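Local coordinates for beta-ketoacyl-[acyl-carrier-protein] synthase III (Pseudomonas aeruginosa, PDB 2X3E), which probably catalyses the first condensation of fatty acid synthesis, joining an acetyl group from acetyl-CoA to two carbons of malonyl-ACP with loss of carbon dioxide, at residues S109-G114 and F310-T315; F115-A120 and F180-D185; G138-S143 and N280-S285. The protein carries 1 engineered substitution. All coordinates share one frame; numbering follows the deposited sequence.

Contact 1: residues S109-G114 and F310-T315; sequences SAAATG and FGAGLT. Engineered in segment 109-114: Ala112 (natural residue Cys).
The hydroxyls of Thr113 and Thr315 form the polar join between these two turns. Thr113 OG1 lies 2.7 Å from Thr315 OG1 and also within weak hydrogen-bonding range of Thr315 O, so its proton has two possible acceptors. At Thr315, chi1 of 51° sets OG1 between the backbone N and the carbonyl carbon, from where it donates to Ala312 O at 2.9 Å, approaching from above the carbonyl plane. A beta-branched residue with a hydroxyl suits both places: the oxygen links two turns while the rest of each side chain fills buried space. The two threonines slide past each other in opposite directions.

Methyl contacts lie beside the hydroxyl pair. Ala111 CB and Ala312 CB meet at 3.4 Å, closer than usual for carbons, a tight contact that suits small side chains. Engineered Ala112, a cysteine in nature, packs its CB against a carbonyl, 3.4 Å from Phe310 O, and lies 3.9 Å from Gly311 CA. A CB at Gly311 would clash with Ala112 CB, an atom the natural cysteine also has, which is consistent with glycine here.

Backbone bonds shape each turn: Thr113 N to Ala110 O at 2.9 Å on one side, Thr315 N to Gly311 O at 2.9 Å on the other, where the chain turns through a cis peptide before Leu314. Cys87 and Pro88 of the second subunit pack on Ala111 and Ala312.

Position 112 is the predicted nucleophile, just before helix 114-127 and beside His250. As in other FabH enzymes, the backbone N-H groups of Ala112 and Ala312 probably form the oxyanion hole, so this contact would set the spacing of its two donors.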
ATOM      1  N   SER A 109       2.393  -0.608   2.265  1.00 13.69           N
ATOM      2  CA  SER A 109       2.807  -0.807   3.651  1.00 13.52           C
ATOM      3  C   SER A 109       3.431  -2.183   3.838  1.00 13.39           C
ATOM      4  O   SER A 109       2.740  -3.191   3.761  1.00 14.04           O
ATOM      5  CB  SER A 109       1.605  -0.662   4.579  1.00 13.72           C
ATOM      6  OG  SER A 109       1.946  -1.036   5.896  1.00 14.09           O
ATOM      7  N   ALA A 110       4.747  -2.213   4.031  1.00 13.11           N
ATOM      8  CA  ALA A 110       5.460  -3.440   4.390  1.00 13.24           C
ATOM      9  C   ALA A 110       6.669  -3.120   5.275  1.00 13.48           C
ATOM     10  O   ALA A 110       7.692  -3.798   5.217  1.00 13.50           O
ATOM     11  CB  ALA A 110       5.892  -4.211   3.138  1.00 12.71           C
ATOM     12  N   ALA A 111       6.536  -2.072   6.091  1.00 13.99           N
ATOM     13  CA  ALA A 111       7.521  -1.749   7.110  1.00 14.37           C
ATOM     14  C   ALA A 111       8.934  -1.659   6.526  1.00 14.43           C
ATOM     15  O   ALA A 111       9.134  -1.018   5.493  1.00 13.89           O
ATOM     16  CB  ALA A 111       7.443  -2.774   8.253  1.00 14.72           C
ATOM     17  N   ALA A 112       9.900  -2.306   7.169  1.00 14.54           N
ATOM     18  CA  ALA A 112      11.295  -2.226   6.740  1.00 15.04           C
ATOM     19  C   ALA A 112      11.568  -3.025   5.450  1.00 14.57           C
ATOM     20  O   ALA A 112      12.649  -2.900   4.864  1.00 15.17           O
ATOM     21  CB  ALA A 112      12.221  -2.678   7.871  1.00 15.54           C
ATOM     22  N   THR A 113      10.599  -3.837   5.016  1.00 14.14           N
ATOM     23  CA  THR A 113      10.661  -4.530   3.721  1.00 14.06           C
ATOM     24  C   THR A 113       9.924  -3.774   2.603  1.00 13.82           C
ATOM     25  O   THR A 113       9.764  -4.290   1.498  1.00 13.64           O
ATOM     26  CB  THR A 113      10.070  -5.962   3.832  1.00 14.01           C
ATOM     27  OG1 THR A 113      10.437  -6.543   5.090  1.00 15.00           O
ATOM     28  CG2 THR A 113      10.566  -6.849   2.687  1.00 14.39           C
ATOM     29  N   GLY A 114       9.485  -2.551   2.891  1.00 13.91           N
ATOM     30  CA  GLY A 114       8.691  -1.762   1.955  1.00 13.41           C
ATOM     31  C   GLY A 114       9.332  -1.502   0.603  1.00 13.26           C
ATOM     32  O   GLY A 114       8.649  -1.522  -0.412  1.00 13.07           O
ATOM     33  N   PHE A 310      14.024  -7.172   5.923  1.00 14.01           N
ATOM     34  CA  PHE A 310      13.217  -7.899   6.908  1.00 13.86           C
ATOM     35  C   PHE A 310      12.646  -6.844   7.853  1.00 14.10           C
ATOM     36  O   PHE A 310      13.340  -5.895   8.196  1.00 14.54           O
ATOM     37  CB  PHE A 310      14.060  -8.917   7.693  1.00 14.68           C
ATOM     38  CG  PHE A 310      13.433  -9.343   8.997  1.00 16.06           C
ATOM     39  CD1 PHE A 310      12.509 -10.376   9.037  1.00 17.82           C
ATOM     40  CD2 PHE A 310      13.748  -8.687  10.178  1.00 16.92           C
ATOM     41  CE1 PHE A 310      11.915 -10.760  10.236  1.00 17.96           C
ATOM     42  CE2 PHE A 310      13.165  -9.064  11.380  1.00 18.21           C
ATOM     43  CZ  PHE A 310      12.241 -10.106  11.404  1.00 18.64           C
ATOM     44  N   GLY A 311      11.396  -6.997   8.271  1.00 13.91           N
ATOM     45  CA  GLY A 311      10.807  -6.031   9.196  1.00 14.64           C
ATOM     46  C   GLY A 311       9.439  -6.402   9.723  1.00 14.49           C
ATOM     47  O   GLY A 311       9.025  -7.564   9.664  1.00 14.10           O
ATOM     48  N   ALA A 312       8.745  -5.393  10.236  1.00 14.55           N
ATOM     49  CA  ALA A 312       7.458  -5.571  10.874  1.00 15.01           C
ATOM     50  C   ALA A 312       6.471  -6.267   9.941  1.00 14.34           C
ATOM     51  O   ALA A 312       6.529  -6.091   8.715  1.00 14.03           O
ATOM     52  CB  ALA A 312       6.903  -4.222  11.334  1.00 15.35           C
ATOM     53  N   GLY A 313       5.570  -7.050  10.538  1.00 14.18           N
ATOM     54  CA  GLY A 313       4.576  -7.822   9.798  1.00 13.84           C
ATOM     55  C   GLY A 313       4.332  -9.200  10.403  1.00 14.00           C
ATOM     56  O   GLY A 313       3.201  -9.516  10.756  1.00 13.99           O
ATOM     57  N   LEU A 314       5.356 -10.050  10.505  1.00 13.80           N
ATOM     58  CA  LEU A 314       6.693  -9.824   9.966  1.00 13.65           C
ATOM     59  C   LEU A 314       6.683  -9.937   8.444  1.00 13.40           C
ATOM     60  O   LEU A 314       5.814 -10.600   7.870  1.00 14.17           O
ATOM     61  CB  LEU A 314       7.676 -10.862  10.527  1.00 13.76           C
ATOM     62  CG  LEU A 314       7.847 -10.885  12.048  1.00 14.24           C
ATOM     63  CD1 LEU A 314       8.804 -12.000  12.482  1.00 13.53           C
ATOM     64  CD2 LEU A 314       8.328  -9.539  12.555  1.00 14.47           C
ATOM     65  N   THR A 315       7.658  -9.290   7.814  1.00 13.14           N
ATOM     66  CA  THR A 315       7.862  -9.335   6.368  1.00 12.82           C
ATOM     67  C   THR A 315       9.336  -9.533   6.054  1.00 12.63           C
ATOM     68  O   THR A 315      10.203  -9.199   6.858  1.00 12.41           O
ATOM     69  CB  THR A 315       7.431  -8.015   5.689  1.00 12.70           C
ATOM     70  OG1 THR A 315       8.039  -6.899   6.364  1.00 12.84           O
ATOM     71  CG2 THR A 315       5.920  -7.873   5.697  1.00 12.83           C
TER

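Contact 2: residues F115-A120 and F180-D185; sequences FVYGLA and FDLGSD
Helix residues 115-120 cross strand 180-184 at -119°, their axes 9.5 Å apart, which brings Tyr117 opposite Leu182 and Ala120 opposite Phe180. The two methyls of Leu182 divide three helix residues between them. CD2 sits over the centre of the Tyr117 ring, 4.1 Å from the centroid and 10° off the normal, a CH-pi contact, and also touches Val116 CG1. CD1 reaches Ala120 CB at 3.6 Å. A branched side chain suits this place because one methyl lies on the tyrosine face while the other meets the alanine methyl.

Tyr117 then extends beyond the leucine to the strand backbone, where OH donates to Gly183 O at 2.7 Å. The hydroxyl comes from well above the carbonyl plane, 59° out of it. Ala105 N of the second subunit bonds to the same OH, so the phenol ties helix, strand and dimer partner together.

The Phe180 ring brings CE1 to 3.4 Å from Ala120 N, while Val116 O comes to the ring edge, 3.8 Å from Phe180 CE1. The small methyl of Ala120 lets the ring come this near the helix backbone.

Successive strand residues face opposite ways: Phe180 and Leu182 meet helix 114-127, whereas Asp181 forms salt bridges with Arg232 and Arg236 of helix 215-237. Phe115 and Leu119 of the central helix touch strand 133-140 of the other sheet, consistent with the layered thiolase fold.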
ATOM      1  N   PHE A 115      10.634  -1.252   0.575  1.00 13.19           N
ATOM      2  CA  PHE A 115      11.309  -0.962  -0.695  1.00 13.45           C
ATOM      3  C   PHE A 115      11.393  -2.207  -1.598  1.00 13.74           C
ATOM      4  O   PHE A 115      11.191  -2.110  -2.821  1.00 13.27           O
ATOM      5  CB  PHE A 115      12.689  -0.360  -0.456  1.00 13.67           C
ATOM      6  CG  PHE A 115      13.318   0.210  -1.697  1.00 13.58           C
ATOM      7  CD1 PHE A 115      12.880   1.417  -2.215  1.00 13.37           C
ATOM      8  CD2 PHE A 115      14.342  -0.470  -2.352  1.00 14.28           C
ATOM      9  CE1 PHE A 115      13.447   1.943  -3.365  1.00 13.84           C
ATOM     10  CE2 PHE A 115      14.915   0.049  -3.498  1.00 14.11           C
ATOM     11  CZ  PHE A 115      14.470   1.261  -4.005  1.00 13.17           C
ATOM     12  N   VAL A 116      11.650  -3.371  -0.993  1.00 13.92           N
ATOM     13  CA  VAL A 116      11.678  -4.632  -1.747  1.00 13.71           C
ATOM     14  C   VAL A 116      10.290  -5.004  -2.297  1.00 13.64           C
ATOM     15  O   VAL A 116      10.159  -5.340  -3.485  1.00 13.50           O
ATOM     16  CB  VAL A 116      12.274  -5.791  -0.917  1.00 14.17           C
ATOM     17  CG1 VAL A 116      12.308  -7.082  -1.730  1.00 13.63           C
ATOM     18  CG2 VAL A 116      13.693  -5.444  -0.458  1.00 13.66           C
ATOM     19  N   TYR A 117       9.269  -4.943  -1.439  1.00 13.34           N
ATOM     20  CA  TYR A 117       7.876  -5.151  -1.857  1.00 13.31           C
ATOM     21  C   TYR A 117       7.463  -4.114  -2.885  1.00 13.13           C
ATOM     22  O   TYR A 117       6.752  -4.427  -3.836  1.00 13.02           O
ATOM     23  CB  TYR A 117       6.913  -5.082  -0.661  1.00 13.37           C
ATOM     24  CG  TYR A 117       6.612  -6.426  -0.027  1.00 14.34           C
ATOM     25  CD1 TYR A 117       7.455  -6.983   0.934  1.00 14.87           C
ATOM     26  CD2 TYR A 117       5.478  -7.136  -0.390  1.00 14.72           C
ATOM     27  CE1 TYR A 117       7.167  -8.220   1.505  1.00 15.46           C
ATOM     28  CE2 TYR A 117       5.185  -8.364   0.168  1.00 15.67           C
ATOM     29  CZ  TYR A 117       6.026  -8.903   1.115  1.00 14.85           C
ATOM     30  OH  TYR A 117       5.699 -10.121   1.667  1.00 16.31           O
ATOM     31  N   GLY A 118       7.893  -2.875  -2.662  1.00 13.38           N
ATOM     32  CA  GLY A 118       7.674  -1.786  -3.612  1.00 13.46           C
ATOM     33  C   GLY A 118       8.217  -2.084  -4.994  1.00 13.38           C
ATOM     34  O   GLY A 118       7.547  -1.823  -5.989  1.00 13.53           O
ATOM     35  N   LEU A 119       9.427  -2.636  -5.065  1.00 13.78           N
ATOM     36  CA  LEU A 119      10.030  -3.013  -6.354  1.00 13.84           C
ATOM     37  C   LEU A 119       9.248  -4.130  -7.047  1.00 14.27           C
ATOM     38  O   LEU A 119       9.059  -4.106  -8.267  1.00 13.92           O
ATOM     39  CB  LEU A 119      11.485  -3.438  -6.163  1.00 14.19           C
ATOM     40  CG  LEU A 119      12.482  -2.323  -5.861  1.00 14.59           C
ATOM     41  CD1 LEU A 119      13.799  -2.914  -5.371  1.00 14.26           C
ATOM     42  CD2 LEU A 119      12.699  -1.452  -7.111  1.00 14.02           C
ATOM     43  N   ALA A 120       8.789  -5.101  -6.263  1.00 14.30           N
ATOM     44  CA  ALA A 120       7.935  -6.169  -6.779  1.00 14.66           C
ATOM     45  C   ALA A 120       6.649  -5.588  -7.369  1.00 15.12           C
ATOM     46  O   ALA A 120       6.239  -5.961  -8.464  1.00 15.08           O
ATOM     47  CB  ALA A 120       7.596  -7.164  -5.666  1.00 14.40           C
ATOM     48  N   PHE A 180      12.818 -12.454  -7.502  1.00 16.79           N
ATOM     49  CA  PHE A 180      12.341 -11.996  -6.204  1.00 16.55           C
ATOM     50  C   PHE A 180      12.175 -13.150  -5.226  1.00 16.63           C
ATOM     51  O   PHE A 180      11.919 -14.294  -5.620  1.00 17.67           O
ATOM     52  CB  PHE A 180      10.978 -11.311  -6.333  1.00 16.47           C
ATOM     53  CG  PHE A 180      11.032  -9.918  -6.865  1.00 16.44           C
ATOM     54  CD1 PHE A 180      11.091  -8.837  -6.003  1.00 17.95           C
ATOM     55  CD2 PHE A 180      10.979  -9.683  -8.225  1.00 18.75           C
ATOM     56  CE1 PHE A 180      11.110  -7.539  -6.497  1.00 17.82           C
ATOM     57  CE2 PHE A 180      11.006  -8.389  -8.722  1.00 17.95           C
ATOM     58  CZ  PHE A 180      11.070  -7.324  -7.857  1.00 17.42           C
ATOM     59  N   ASP A 181      12.345 -12.830  -3.946  1.00 15.71           N
ATOM     60  CA  ASP A 181      11.874 -13.650  -2.840  1.00 15.28           C
ATOM     61  C   ASP A 181      11.034 -12.732  -1.974  1.00 14.51           C
ATOM     62  O   ASP A 181      11.499 -11.661  -1.602  1.00 14.27           O
ATOM     63  CB  ASP A 181      13.033 -14.192  -2.005  1.00 15.38           C
ATOM     64  CG  ASP A 181      12.555 -15.007  -0.817  1.00 15.99           C
ATOM     65  OD1 ASP A 181      11.955 -16.086  -1.032  1.00 15.76           O
ATOM     66  OD2 ASP A 181      12.768 -14.573   0.332  1.00 16.32           O
ATOM     67  N   LEU A 182       9.800 -13.131  -1.668  1.00 14.17           N
ATOM     68  CA  LEU A 182       8.899 -12.304  -0.865  1.00 13.58           C
ATOM     69  C   LEU A 182       8.073 -13.177   0.071  1.00 14.15           C
ATOM     70  O   LEU A 182       7.516 -14.195  -0.355  1.00 14.27           O
ATOM     71  CB  LEU A 182       7.946 -11.514  -1.759  1.00 13.35           C
ATOM     72  CG  LEU A 182       8.541 -10.544  -2.781  1.00 13.44           C
ATOM     73  CD1 LEU A 182       7.530 -10.252  -3.884  1.00 14.52           C
ATOM     74  CD2 LEU A 182       8.997  -9.256  -2.099  1.00 13.36           C
ATOM     75  N   GLY A 183       7.991 -12.771   1.336  1.00 13.89           N
ATOM     76  CA  GLY A 183       7.229 -13.516   2.323  1.00 13.79           C
ATOM     77  C   GLY A 183       6.785 -12.694   3.512  1.00 13.55           C
ATOM     78  O   GLY A 183       7.024 -11.476   3.596  1.00 12.47           O
ATOM     79  N   SER A 184       6.118 -13.376   4.432  1.00 13.69           N
ATOM     80  CA  SER A 184       5.615 -12.766   5.648  1.00 13.52           C
ATOM     81  C   SER A 184       5.357 -13.838   6.696  1.00 13.99           C
ATOM     82  O   SER A 184       5.177 -15.013   6.368  1.00 13.95           O
ATOM     83  CB  SER A 184       4.325 -11.980   5.365  1.00 13.28           C
ATOM     84  OG  SER A 184       3.221 -12.841   5.125  1.00 13.34           O
ATOM     85  N   ASP A 185       5.362 -13.425   7.959  1.00 14.26           N
ATOM     86  CA  ASP A 185       4.952 -14.286   9.059  1.00 14.77           C
ATOM     87  C   ASP A 185       4.101 -13.452  10.008  1.00 14.88           C
ATOM     88  O   ASP A 185       4.612 -12.852  10.951  1.00 14.59           O
ATOM     89  CB  ASP A 185       6.164 -14.881   9.793  1.00 15.16           C
ATOM     90  CG  ASP A 185       5.759 -15.773  10.951  1.00 16.17           C
ATOM     91  OD1 ASP A 185       4.544 -16.015  11.113  1.00 15.71           O
ATOM     92  OD2 ASP A 185       6.646 -16.235  11.701  1.00 17.12           O
TER

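Contact 3: residues G138-S143 and N280-S285; sequences GVDTFS and NTVAAS
A methyl of Val282, CG2, sits squarely over the face of the Phe142 ring, 3.5 Å from the centroid and only 6° off its normal, a short CH-pi contact in which all six ring carbons share. The side chains cross at about a right angle. With CG1 anti to the backbone N (chi1 -168°), this second methyl comes 3.2 Å from Asp140 OD2 and also skirts the ring. The two branches thus meet different groups, CG1 in a tight contact rather than a bond.

Asp140 OD2 accepts from Ala283 N at 3.1 Å, through its anti lone pair and with a fairly straight N-H (158°). The other oxygen, OD1, is held by Thr80 OG1, Thr82 OG1 and Ser81 N. So many donors around a buried carboxylate would probably favour its charged form, and its one-methylene side chain brings OD2 up to the turn's N-H.

Segment 280-285 opens with an Asx turn and leads into helix 285-295: Asn280 OD1 accepts from Val282 N at 2.9 Å, with the donor nearly along the C=O axis. The turn lies at the active site of this thiolase-like enzyme, for Asn280 is a predicted catalytic residue and packs on His250, another one, whose ND1 is hydrogen-bonded to Ser285 OG. Val282 also approaches Ala112.

At Gly138, two residues before Asp140, the backbones come very near. Gly138 CA makes a CA-H...O contact of 3.5 Å with Ala283 O; a CB there would point at this oxygen and lie far too near it, so glycine suits the place. Ala284 CB rests 3.3 Å from Gly138 O.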
ATOM      1  N   GLY A 138      11.045   4.844  -1.306  1.00 12.87           N
ATOM      2  CA  GLY A 138      11.095   4.337   0.061  1.00 13.40           C
ATOM      3  C   GLY A 138      11.293   5.519   0.988  1.00 13.58           C
ATOM      4  O   GLY A 138      12.300   6.204   0.900  1.00 14.34           O
ATOM      5  N   VAL A 139      10.314   5.778   1.851  1.00 13.64           N
ATOM      6  CA  VAL A 139      10.359   6.931   2.748  1.00 13.72           C
ATOM      7  C   VAL A 139       9.728   6.595   4.087  1.00 14.14           C
ATOM      8  O   VAL A 139       8.666   5.978   4.142  1.00 14.13           O
ATOM      9  CB  VAL A 139       9.633   8.161   2.139  1.00 13.81           C
ATOM     10  CG1 VAL A 139       8.179   7.824   1.733  1.00 12.90           C
ATOM     11  CG2 VAL A 139       9.674   9.349   3.101  1.00 13.84           C
ATOM     12  N   ASP A 140      10.382   7.010   5.162  1.00 14.57           N
ATOM     13  CA  ASP A 140       9.806   6.901   6.487  1.00 14.69           C
ATOM     14  C   ASP A 140      10.342   8.004   7.398  1.00 15.38           C
ATOM     15  O   ASP A 140      11.501   8.419   7.278  1.00 15.60           O
ATOM     16  CB  ASP A 140      10.067   5.508   7.083  1.00 14.80           C
ATOM     17  CG  ASP A 140       8.926   4.523   6.818  1.00 14.40           C
ATOM     18  OD1 ASP A 140       7.763   4.868   7.096  1.00 15.49           O
ATOM     19  OD2 ASP A 140       9.190   3.391   6.350  1.00 12.72           O
ATOM     20  N   THR A 141       9.472   8.482   8.280  1.00 15.48           N
ATOM     21  CA  THR A 141       9.812   9.482   9.283  1.00 16.11           C
ATOM     22  C   THR A 141       9.490   8.923  10.674  1.00 16.59           C
ATOM     23  O   THR A 141       8.698   9.495  11.442  1.00 17.18           O
ATOM     24  CB  THR A 141       9.053  10.798   9.050  1.00 16.39           C
ATOM     25  OG1 THR A 141       7.661  10.520   8.857  1.00 15.17           O
ATOM     26  CG2 THR A 141       9.606  11.529   7.823  1.00 15.95           C
ATOM     27  N   PHE A 142      10.126   7.799  10.990  1.00 16.42           N
ATOM     28  CA  PHE A 142       9.907   7.112  12.264  1.00 16.98           C
ATOM     29  C   PHE A 142      10.161   7.968  13.496  1.00 17.88           C
ATOM     30  O   PHE A 142       9.558   7.714  14.535  1.00 18.08           O
ATOM     31  CB  PHE A 142      10.744   5.827  12.352  1.00 16.70           C
ATOM     32  CG  PHE A 142       9.978   4.581  12.015  1.00 16.03           C
ATOM     33  CD1 PHE A 142       9.217   4.511  10.859  1.00 15.21           C
ATOM     34  CD2 PHE A 142      10.017   3.472  12.855  1.00 16.17           C
ATOM     35  CE1 PHE A 142       8.511   3.361  10.543  1.00 16.08           C
ATOM     36  CE2 PHE A 142       9.311   2.323  12.544  1.00 15.93           C
ATOM     37  CZ  PHE A 142       8.557   2.268  11.381  1.00 15.88           C
ATOM     38  N   SER A 143      11.036   8.968  13.402  1.00 18.76           N
ATOM     39  CA  SER A 143      11.299   9.841  14.559  1.00 19.88           C
ATOM     40  C   SER A 143      10.017  10.466  15.112  1.00 20.59           C
ATOM     41  O   SER A 143       9.915  10.695  16.315  1.00 21.41           O
ATOM     42  CB  SER A 143      12.313  10.941  14.232  1.00 20.18           C
ATOM     43  OG  SER A 143      11.723  11.987  13.478  1.00 20.11           O
ATOM     44  N   ASN A 280      18.745   3.926  11.149  1.00 17.69           N
ATOM     45  CA  ASN A 280      17.788   3.009  10.542  1.00 16.66           C
ATOM     46  C   ASN A 280      16.600   3.828  10.061  1.00 15.88           C
ATOM     47  O   ASN A 280      15.844   4.355  10.874  1.00 16.04           O
ATOM     48  CB  ASN A 280      17.358   1.963  11.581  1.00 16.91           C
ATOM     49  CG  ASN A 280      16.316   0.985  11.058  1.00 16.64           C
ATOM     50  OD1 ASN A 280      15.580   1.279  10.123  1.00 14.66           O
ATOM     51  ND2 ASN A 280      16.234  -0.181  11.693  1.00 17.50           N
ATOM     52  N   THR A 281      16.458   3.949   8.743  1.00 14.98           N
ATOM     53  CA  THR A 281      15.414   4.776   8.135  1.00 14.68           C
ATOM     54  C   THR A 281      14.271   3.942   7.531  1.00 14.35           C
ATOM     55  O   THR A 281      13.487   4.449   6.720  1.00 14.58           O
ATOM     56  CB  THR A 281      16.015   5.700   7.058  1.00 14.73           C
ATOM     57  OG1 THR A 281      16.645   4.913   6.040  1.00 14.15           O
ATOM     58  CG2 THR A 281      17.045   6.649   7.668  1.00 13.87           C
ATOM     59  N   VAL A 282      14.169   2.674   7.943  1.00 14.18           N
ATOM     60  CA  VAL A 282      13.037   1.801   7.570  1.00 13.90           C
ATOM     61  C   VAL A 282      12.906   1.684   6.042  1.00 13.45           C
ATOM     62  O   VAL A 282      13.865   1.261   5.400  1.00 13.94           O
ATOM     63  CB  VAL A 282      11.724   2.232   8.289  1.00 14.08           C
ATOM     64  CG1 VAL A 282      10.643   1.164   8.145  1.00 13.42           C
ATOM     65  CG2 VAL A 282      11.986   2.478   9.760  1.00 14.26           C
ATOM     66  N   ALA A 283      11.784   2.070   5.435  1.00 13.74           N
ATOM     67  CA  ALA A 283      11.607   1.845   3.990  1.00 13.45           C
ATOM     68  C   ALA A 283      12.658   2.579   3.134  1.00 13.38           C
ATOM     69  O   ALA A 283      12.980   2.134   2.035  1.00 13.49           O
ATOM     70  CB  ALA A 283      10.165   2.202   3.539  1.00 13.78           C
ATOM     71  N   ALA A 284      13.209   3.675   3.653  1.00 13.85           N
ATOM     72  CA  ALA A 284      14.250   4.441   2.952  1.00 13.82           C
ATOM     73  C   ALA A 284      15.653   3.814   2.993  1.00 13.92           C
ATOM     74  O   ALA A 284      16.550   4.262   2.267  1.00 13.92           O
ATOM     75  CB  ALA A 284      14.313   5.862   3.511  1.00 14.14           C
ATOM     76  N   SER A 285      15.857   2.790   3.824  1.00 13.99           N
ATOM     77  CA  SER A 285      17.220   2.356   4.169  1.00 14.14           C
ATOM     78  C   SER A 285      18.015   1.832   2.975  1.00 14.08           C
ATOM     79  O   SER A 285      19.182   2.198   2.792  1.00 14.52           O
ATOM     80  CB  SER A 285      17.195   1.318   5.296  1.00 13.93           C
ATOM     81  OG  SER A 285      16.639   0.084   4.871  1.00 14.49           O
TER

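Overall arrangement
Contacts 1 and 3 hold predicted active-site residues, and contact 2 lies close to them. Contacts 1 and 2 have centres about 9 Å apart, contacts 1 and 3 about 11 Å, and contacts 2 and 3 about 16 Å. In chain order come 109-114, 115-120, 138-143, 180-185, 280-285 and 310-315, so contact 1 encloses the other two, whose segments alternate. Helix 114-127 passes from contact 1 into contact 2, and both reach the sheet holding strands 177-184 and 304-311; contact 3 uses strand 133-140 of the other sheet. Leu314 O and Asp185 N, 2.9 Å apart, probably bond contacts 1 and 2. Residues distant in sequence, predicted nucleophile position included, thereby converge between the sheets.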